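Local structure of eukaryotic peptide chain release factor GTP-binding subunit (Schizosaccharomyces pombe, 1R5B) at residues R268-P273 against S328-D333; M276-K281 against T287-K292; S302-M307 against L313-I318. The protein is a translation release factor subunit of the elongation-factor-Tu-like GTP-binding family, with a P-loop-type nucleotide-binding domain joined to beta-barrel domains. One frame throughout, in Å; residues are numbered along the deposited sequence.

Contact 1: residues R268-P273 against S328-D333; sequences RKVNAP and SSICGD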
loop_
_atom_site.group_PDB
_atom_site.type_symbol
_atom_site.label_atom_id
_atom_site.label_comp_id
_atom_site.label_asym_id
_atom_site.label_seq_id
_atom_site.Cartn_x
_atom_site.Cartn_y
_atom_site.Cartn_z
ATOM N N ARG A 268 4.810 -7.343 -3.214
ATOM C CA ARG A 268 4.265 -7.395 -4.567
ATOM C C ARG A 268 4.393 -6.044 -5.263
ATOM O O ARG A 268 4.736 -5.983 -6.441
ATOM C CB ARG A 268 2.801 -7.845 -4.587
ATOM C CG ARG A 268 2.606 -9.309 -4.194
ATOM C CD ARG A 268 1.165 -9.794 -4.211
ATOM N NE ARG A 268 0.300 -8.977 -3.360
ATOM C CZ ARG A 268 -1.021 -8.930 -3.455
ATOM N NH1 ARG A 268 -1.660 -9.659 -4.351
ATOM N NH2 ARG A 268 -1.712 -8.142 -2.643
ATOM N N LYS A 269 4.107 -4.976 -4.521
ATOM C CA LYS A 269 4.160 -3.599 -5.033
ATOM C C LYS A 269 5.615 -3.175 -5.286
ATOM O O LYS A 269 5.896 -2.537 -6.285
ATOM C CB LYS A 269 3.504 -2.635 -4.037
ATOM C CG LYS A 269 2.881 -1.409 -4.622
ATOM C CD LYS A 269 2.397 -0.437 -3.528
ATOM C CE LYS A 269 1.030 -0.792 -2.962
ATOM N NZ LYS A 269 0.757 -0.045 -1.667
ATOM N N VAL A 270 6.523 -3.549 -4.391
ATOM C CA VAL A 270 7.950 -3.251 -4.567
ATOM C C VAL A 270 8.517 -3.935 -5.818
ATOM O O VAL A 270 9.382 -3.381 -6.504
ATOM C CB VAL A 270 8.784 -3.712 -3.337
ATOM C CG1 VAL A 270 10.310 -3.617 -3.609
ATOM C CG2 VAL A 270 8.420 -2.899 -2.098
ATOM N N ASN A 271 8.015 -5.132 -6.105
ATOM C CA ASN A 271 8.547 -5.987 -7.164
ATOM C C ASN A 271 7.799 -5.795 -8.472
ATOM O O ASN A 271 8.138 -6.406 -9.483
ATOM C CB ASN A 271 8.497 -7.450 -6.724
ATOM C CG ASN A 271 9.538 -7.763 -5.649
ATOM O OD1 ASN A 271 9.222 -8.288 -4.602
ATOM N ND2 ASN A 271 10.790 -7.431 -5.922
ATOM N N ALA A 272 6.774 -4.948 -8.436
ATOM C CA ALA A 272 6.037 -4.574 -9.615
ATOM C C ALA A 272 6.870 -3.607 -10.453
ATOM O O ALA A 272 7.817 -2.995 -9.953
ATOM C CB ALA A 272 4.729 -3.894 -9.208
ATOM N N PRO A 273 6.493 -3.420 -11.708
ATOM C CA PRO A 273 7.157 -2.407 -12.552
ATOM C C PRO A 273 7.104 -1.017 -11.927
ATOM O O PRO A 273 6.094 -0.661 -11.337
ATOM C CB PRO A 273 6.331 -2.422 -13.842
ATOM C CG PRO A 273 5.625 -3.761 -13.849
ATOM C CD PRO A 273 5.398 -4.120 -12.410
ATOM N N SER A 328 18.686 4.535 -3.656
ATOM C CA SER A 328 17.478 3.876 -4.166
ATOM C C SER A 328 16.212 4.264 -3.401
ATOM O O SER A 328 16.282 4.796 -2.303
ATOM C CB SER A 328 17.640 2.344 -4.152
ATOM O OG SER A 328 17.440 1.813 -2.853
ATOM N N SER A 329 15.060 3.979 -4.002
ATOM C CA SER A 329 13.766 4.264 -3.392
ATOM C C SER A 329 12.727 3.264 -3.847
ATOM O O SER A 329 12.889 2.622 -4.862
ATOM C CB SER A 329 13.300 5.668 -3.766
ATOM O OG SER A 329 14.023 6.637 -3.040
ATOM N N ILE A 330 11.640 3.156 -3.100
ATOM C CA ILE A 330 10.573 2.207 -3.415
ATOM C C ILE A 330 9.221 2.893 -3.412
ATOM O O ILE A 330 9.104 4.062 -3.013
ATOM C CB ILE A 330 10.582 1.055 -2.395
ATOM C CG1 ILE A 330 10.320 1.565 -0.973
ATOM C CG2 ILE A 330 11.926 0.314 -2.429
ATOM C CD1 ILE A 330 9.659 0.535 -0.086
ATOM N N CYS A 331 8.201 2.167 -3.859
ATOM C CA CYS A 331 6.821 2.612 -3.746
ATOM C C CYS A 331 6.555 3.216 -2.365
ATOM O O CYS A 331 6.957 2.654 -1.327
ATOM C CB CYS A 331 5.870 1.435 -3.983
ATOM S SG CYS A 331 6.328 -0.054 -3.035
ATOM N N GLY A 332 5.872 4.355 -2.365
ATOM C CA GLY A 332 5.479 5.042 -1.146
ATOM C C GLY A 332 6.446 6.153 -0.767
ATOM O O GLY A 332 6.189 6.910 0.156
ATOM N N ASP A 333 7.561 6.250 -1.476
ATOM C CA ASP A 333 8.521 7.315 -1.248
ATOM C C ASP A 333 8.197 8.502 -2.138
ATOM O O ASP A 333 7.792 8.330 -3.292
ATOM C CB ASP A 333 9.940 6.848 -1.563
ATOM C CG ASP A 333 10.441 5.803 -0.593
ATOM O OD1 ASP A 333 9.787 5.546 0.438
ATOM O OD2 ASP A 333 11.503 5.192 -0.788
#
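C331 meets the last turn of the short helix at K269 and V270, with the sulfur lying between the two side chains. Its SG is 3.7 Å from V270 CG2 and 4.0 Å from K269 CB. With chi1 at 48°, SG is staggered between the backbone N and the carbonyl carbon and is aimed at the helix. The K269 aliphatic chain runs past the cysteine, CD lying 4.0 Å from C331 CB. Beyond CD the chain bends and takes NZ to a salt bridge with E42, so the methylenes pack here while the charge is matched in the GTP-binding domain. I330 adds a looser apolar contact: its CD1 is 4.2 Å from V270 CG2, and the two side chains cross obliquely. Between the two segments the contacts are van der Waals only; K269 and C331 both form backbone hydrogen bonds with G296, tying the segments indirectly.

The shape of the cysteine's loop is set by a type II turn from I330 to D333, in which D333 N bonds I330 O at 3.1 Å. G332 takes the positive phi of such a turn, and D333 OD2 accepts the N-H of I330, N to OD2 3.1 Å, nearly straight at 171° but from above the carboxylate plane. The salt bridges R268 to D146 and K269 to E42 are consistent with a junction between the GTP-binding domain and the barrel domain that follows it in this family.

Contact 2: residues M276-K281 against T287-K292; sequences MPIASK and TILEGK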
loop_
_atom_site.group_PDB
_atom_site.type_symbol
_atom_site.label_atom_id
_atom_site.label_comp_id
_atom_site.label_asym_id
_atom_site.label_seq_id
_atom_site.Cartn_x
_atom_site.Cartn_y
_atom_site.Cartn_z
ATOM N N MET A 276 5.787 6.135 -11.368
ATOM C CA MET A 276 5.856 7.390 -10.609
ATOM C C MET A 276 5.276 8.515 -11.455
ATOM O O MET A 276 5.950 9.005 -12.351
ATOM C CB MET A 276 7.296 7.767 -10.217
ATOM C CG MET A 276 7.366 9.058 -9.383
ATOM S SD MET A 276 8.947 9.884 -9.255
ATOM C CE MET A 276 8.916 10.823 -10.576
ATOM N N PRO A 277 4.041 8.920 -11.177
ATOM C CA PRO A 277 3.483 10.132 -11.782
ATOM C C PRO A 277 4.326 11.356 -11.441
ATOM O O PRO A 277 4.793 11.477 -10.312
ATOM C CB PRO A 277 2.096 10.241 -11.142
ATOM C CG PRO A 277 1.779 8.852 -10.653
ATOM C CD PRO A 277 3.081 8.248 -10.284
ATOM N N ILE A 278 4.520 12.243 -12.408
ATOM C CA ILE A 278 5.368 13.421 -12.231
ATOM C C ILE A 278 4.538 14.542 -11.645
ATOM O O ILE A 278 3.629 15.018 -12.290
ATOM C CB ILE A 278 5.967 13.853 -13.579
ATOM C CG1 ILE A 278 6.865 12.734 -14.133
ATOM C CG2 ILE A 278 6.727 15.162 -13.429
ATOM C CD1 ILE A 278 7.353 12.965 -15.554
ATOM N N ALA A 279 4.829 14.934 -10.409
ATOM C CA ALA A 279 4.144 16.054 -9.772
ATOM C C ALA A 279 4.780 17.397 -10.112
ATOM O O ALA A 279 4.081 18.389 -10.204
ATOM C CB ALA A 279 4.098 15.860 -8.273
ATOM N N SER A 280 6.096 17.440 -10.291
ATOM C CA SER A 280 6.763 18.692 -10.628
ATOM C C SER A 280 7.877 18.533 -11.630
ATOM O O SER A 280 8.355 17.433 -11.873
ATOM C CB SER A 280 7.329 19.352 -9.379
ATOM O OG SER A 280 6.309 19.521 -8.425
ATOM N N LYS A 281 8.276 19.663 -12.207
ATOM C CA LYS A 281 9.398 19.719 -13.126
ATOM C C LYS A 281 10.096 21.055 -12.942
ATOM O O LYS A 281 9.513 22.094 -13.219
ATOM C CB LYS A 281 8.918 19.567 -14.574
ATOM C CG LYS A 281 10.046 19.582 -15.610
ATOM C CD LYS A 281 9.532 19.407 -17.036
ATOM C CE LYS A 281 10.685 19.353 -18.046
ATOM N NZ LYS A 281 10.277 19.818 -19.403
ATOM N N THR A 287 17.625 18.575 -15.366
ATOM C CA THR A 287 16.178 18.541 -15.161
ATOM C C THR A 287 15.820 17.678 -13.948
ATOM O O THR A 287 16.463 16.667 -13.692
ATOM C CB THR A 287 15.475 18.028 -16.438
ATOM O OG1 THR A 287 15.622 18.994 -17.486
ATOM C CG2 THR A 287 13.963 17.928 -16.254
ATOM N N ILE A 288 14.794 18.095 -13.209
ATOM C CA ILE A 288 14.360 17.400 -12.005
ATOM C C ILE A 288 12.888 17.023 -12.132
ATOM O O ILE A 288 12.066 17.859 -12.505
ATOM C CB ILE A 288 14.556 18.284 -10.748
ATOM C CG1 ILE A 288 16.018 18.712 -10.587
ATOM C CG2 ILE A 288 14.075 17.544 -9.495
ATOM C CD1 ILE A 288 17.005 17.563 -10.464
ATOM N N LEU A 289 12.558 15.773 -11.811
ATOM C CA LEU A 289 11.182 15.301 -11.841
ATOM C C LEU A 289 10.813 14.786 -10.454
ATOM O O LEU A 289 11.396 13.814 -9.975
ATOM C CB LEU A 289 11.019 14.200 -12.887
ATOM C CG LEU A 289 11.408 14.584 -14.311
ATOM C CD1 LEU A 289 11.262 13.398 -15.233
ATOM C CD2 LEU A 289 10.565 15.752 -14.811
ATOM N N GLU A 290 9.855 15.456 -9.814
ATOM C CA GLU A 290 9.411 15.108 -8.470
ATOM C C GLU A 290 8.103 14.346 -8.536
ATOM O O GLU A 290 7.280 14.602 -9.403
ATOM C CB GLU A 290 9.284 16.364 -7.584
ATOM C CG GLU A 290 7.873 16.737 -7.116
ATOM C CD GLU A 290 7.561 16.284 -5.687
ATOM O OE1 GLU A 290 7.562 17.167 -4.779
ATOM O OE2 GLU A 290 7.309 15.065 -5.464
ATOM N N GLY A 291 7.928 13.404 -7.612
ATOM C CA GLY A 291 6.709 12.624 -7.524
ATOM C C GLY A 291 6.767 11.550 -6.458
ATOM O O GLY A 291 7.791 11.365 -5.800
ATOM N N LYS A 292 5.650 10.848 -6.288
ATOM C CA LYS A 292 5.541 9.750 -5.322
ATOM C C LYS A 292 5.544 8.452 -6.109
ATOM O O LYS A 292 4.741 8.280 -7.007
ATOM C CB LYS A 292 4.236 9.872 -4.516
ATOM C CG LYS A 292 4.069 8.906 -3.302
ATOM C CD LYS A 292 2.568 8.658 -2.979
ATOM C CE LYS A 292 2.355 7.964 -1.627
ATOM N NZ LYS A 292 0.968 7.368 -1.385
HETATM O O HOH W 1 3.186 11.462 -8.012
#
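S280 and E290 pair as an antiparallel hydrogen-bonded couple on two segments whose end-to-end directions differ by 140°, and the regular pattern is interrupted immediately beside them. E290 O accepts two amides: A279 N at 2.7 Å, in the carbonyl plane, and S280 N at 3.2 Å, from 36° out of that plane. Two successive residues opposite one is the signature of a classic beta bulge. E290 N returns a bond to S280 O at 3.2 Å, and K281 CA closes on I288 O at 3.3 Å in a CA-H...O contact at the following non-hydrogen-bonded pair. On the other side of the bulge the strands spread, and a water spans the gap, donating to P277 O and accepting from K292 N. G291, having no side chain, lets P277 O come to 3.6 Å from its CA.

The side chains divide between two faces. Beside the bulge, E290 CG lies 3.5 Å from S280 CB, while A279 CB flanks the same glutamate. K281 and L289 share the other face, side by side and pointing the same way, with K281 CG 3.9 Å from L289 CD2; the extended lysine continues past the T287 methyl to offer NZ to V346 O. I278 CD1 reaches L289 CD1 at 3.9 Å. M276, whose CG stands anti to the backbone N (chi1 -178°), runs along the glycine backbone, its sulfur beside G291 and CE near L289 O. The buried M276, I278 and L289 all touch L352 of strand 351-353, M276 also V335 and L337 of strand 334-340, and they probably face inward. The whole is a beta hairpin with a classic bulge, in what is probably the second-domain barrel of this family.

Contact 3: residues S302-M307 against L313-I318; sequences SNVLVM and LEVTAI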
loop_
_atom_site.group_PDB
_atom_site.type_symbol
_atom_site.label_atom_id
_atom_site.label_comp_id
_atom_site.label_asym_id
_atom_site.label_seq_id
_atom_site.Cartn_x
_atom_site.Cartn_y
_atom_site.Cartn_z
ATOM N N SER A 302 19.548 4.354 -13.440
ATOM C CA SER A 302 18.595 3.472 -14.090
ATOM C C SER A 302 17.870 4.226 -15.192
ATOM O O SER A 302 17.550 5.402 -15.039
ATOM C CB SER A 302 17.568 2.970 -13.084
ATOM O OG SER A 302 18.218 2.392 -11.970
ATOM N N ASN A 303 17.610 3.545 -16.300
ATOM C CA ASN A 303 16.783 4.106 -17.349
ATOM C C ASN A 303 15.330 4.000 -16.938
ATOM O O ASN A 303 14.957 3.084 -16.227
ATOM C CB ASN A 303 17.012 3.373 -18.674
ATOM C CG ASN A 303 18.326 3.743 -19.327
ATOM O OD1 ASN A 303 19.009 4.672 -18.906
ATOM N ND2 ASN A 303 18.680 3.014 -20.372
ATOM N N VAL A 304 14.525 4.963 -17.372
ATOM C CA VAL A 304 13.093 4.944 -17.165
ATOM C C VAL A 304 12.413 5.412 -18.432
ATOM O O VAL A 304 13.017 6.052 -19.262
ATOM C CB VAL A 304 12.656 5.832 -15.976
ATOM C CG1 VAL A 304 13.431 5.471 -14.714
ATOM C CG2 VAL A 304 12.822 7.306 -16.299
ATOM N N LEU A 305 11.137 5.086 -18.564
ATOM C CA LEU A 305 10.343 5.460 -19.731
ATOM C C LEU A 305 9.357 6.519 -19.310
ATOM O O LEU A 305 8.770 6.421 -18.248
ATOM C CB LEU A 305 9.602 4.236 -20.269
ATOM C CG LEU A 305 8.848 4.433 -21.576
ATOM C CD1 LEU A 305 9.812 4.707 -22.728
ATOM C CD2 LEU A 305 7.996 3.221 -21.875
ATOM N N VAL A 306 9.205 7.556 -20.117
ATOM C CA VAL A 306 8.134 8.503 -19.896
ATOM C C VAL A 306 6.979 8.086 -20.785
ATOM O O VAL A 306 7.083 8.159 -22.009
ATOM C CB VAL A 306 8.524 9.952 -20.245
ATOM C CG1 VAL A 306 7.410 10.903 -19.804
ATOM C CG2 VAL A 306 9.850 10.347 -19.611
ATOM N N MET A 307 5.890 7.627 -20.178
ATOM C CA MET A 307 4.617 7.466 -20.899
ATOM C C MET A 307 3.777 8.738 -20.734
ATOM O O MET A 307 3.917 9.430 -19.729
ATOM C CB MET A 307 3.870 6.227 -20.387
ATOM C CG MET A 307 4.495 4.906 -20.840
ATOM S SD MET A 307 4.908 4.854 -22.573
ATOM C CE MET A 307 3.415 4.434 -23.209
ATOM N N LEU A 313 14.690 7.994 -20.538
ATOM C CA LEU A 313 15.590 8.915 -19.832
ATOM C C LEU A 313 16.401 8.155 -18.784
ATOM O O LEU A 313 15.985 7.110 -18.308
ATOM C CB LEU A 313 14.797 10.003 -19.111
ATOM C CG LEU A 313 13.995 11.022 -19.923
ATOM C CD1 LEU A 313 13.082 11.796 -18.981
ATOM C CD2 LEU A 313 14.907 11.986 -20.701
ATOM N N GLU A 314 17.553 8.692 -18.409
ATOM C CA GLU A 314 18.353 8.097 -17.358
ATOM C C GLU A 314 18.213 8.891 -16.059
ATOM O O GLU A 314 18.424 10.094 -16.036
ATOM C CB GLU A 314 19.814 8.031 -17.779
ATOM C CG GLU A 314 20.645 7.082 -16.923
ATOM C CD GLU A 314 22.141 7.233 -17.113
ATOM O OE1 GLU A 314 22.582 8.020 -17.988
ATOM O OE2 GLU A 314 22.883 6.551 -16.376
ATOM N N VAL A 315 17.843 8.212 -14.981
ATOM C CA VAL A 315 17.879 8.797 -13.645
ATOM C C VAL A 315 19.324 8.819 -13.103
ATOM O O VAL A 315 19.874 7.777 -12.770
ATOM C CB VAL A 315 16.974 7.998 -12.691
ATOM C CG1 VAL A 315 17.127 8.477 -11.248
ATOM C CG2 VAL A 315 15.525 8.099 -13.149
ATOM N N THR A 316 19.932 10.002 -13.022
ATOM C CA THR A 316 21.321 10.136 -12.552
ATOM C C THR A 316 21.452 10.425 -11.055
ATOM O O THR A 316 22.554 10.341 -10.499
ATOM C CB THR A 316 22.072 11.240 -13.345
ATOM O OG1 THR A 316 21.429 12.508 -13.163
ATOM C CG2 THR A 316 21.998 10.987 -14.847
ATOM N N ALA A 317 20.347 10.783 -10.410
ATOM C CA ALA A 317 20.364 11.016 -8.969
ATOM C C ALA A 317 18.969 10.995 -8.361
ATOM O O ALA A 317 18.006 11.362 -9.016
ATOM C CB ALA A 317 21.060 12.337 -8.652
ATOM N N ILE A 318 18.897 10.577 -7.100
ATOM C CA ILE A 318 17.661 10.522 -6.332
ATOM C C ILE A 318 17.824 11.313 -5.034
ATOM O O ILE A 318 18.864 11.238 -4.390
ATOM C CB ILE A 318 17.319 9.048 -5.989
ATOM C CG1 ILE A 318 17.335 8.179 -7.254
ATOM C CG2 ILE A 318 15.963 8.952 -5.289
ATOM C CD1 ILE A 318 17.211 6.700 -6.972
#
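V304 and L313 form an antiparallel hydrogen-bonded pair between strands whose axes approach to 4.5 Å with N-to-C directions 133° apart, a strong twist. Both bonds of the pair are well aligned: V304 N to L313 O at 2.8 Å and L313 N to V304 O at 2.9 Å, each donor lying nearly on the extension of the carbonyl bond. A third bond runs from V315 N to S302 O at 2.8 Å.

One face carries the buried V304, L313 and V315, with S302 at its partly exposed end, the serine hydroxyl bonded to K299 O. V304 chi1 of -53° puts CG1 anti to the carbonyl carbon, where it meets V315 CG2 at 3.7 Å, the two side chains crossing at about a right angle; farther along V306 CG2 touches L313 CD1 at 3.6 Å. This is a beta hairpin of the second-domain barrel, and V306 also packs on Y350 and L352 there.

On the opposite face N303 and E314 form the non-hydrogen-bonded pair, with CA atoms 4.3 Å apart. N303 OD1 sits 3.5 Å from E314 CG, so the amide touches the methylene part of the glutamate rather than its acid group, and the amide and carboxylate planes stand 87° apart.

In the fold
All three contacts reach the same curled antiparallel sheet, and contacts 2 and 3, one after the other in sequence, are nested in the chain loop closed by contact 1. Contact 1 touches both: D333 O packs on K292 CG at 3.8 Å, and S329 OG on I318 CG2 at 3.8 Å, with centres about 16 and 15 Å from it. The centres of contacts 2 and 3 are about 11 Å apart, without touching; strand 351-353 pairs with strands 275-283 and 302-307 and so connects the two hairpins. Toward the GTP-binding domain, the E42 partner of contact 1 begins strand 42-50, which leads into the probable P-loop.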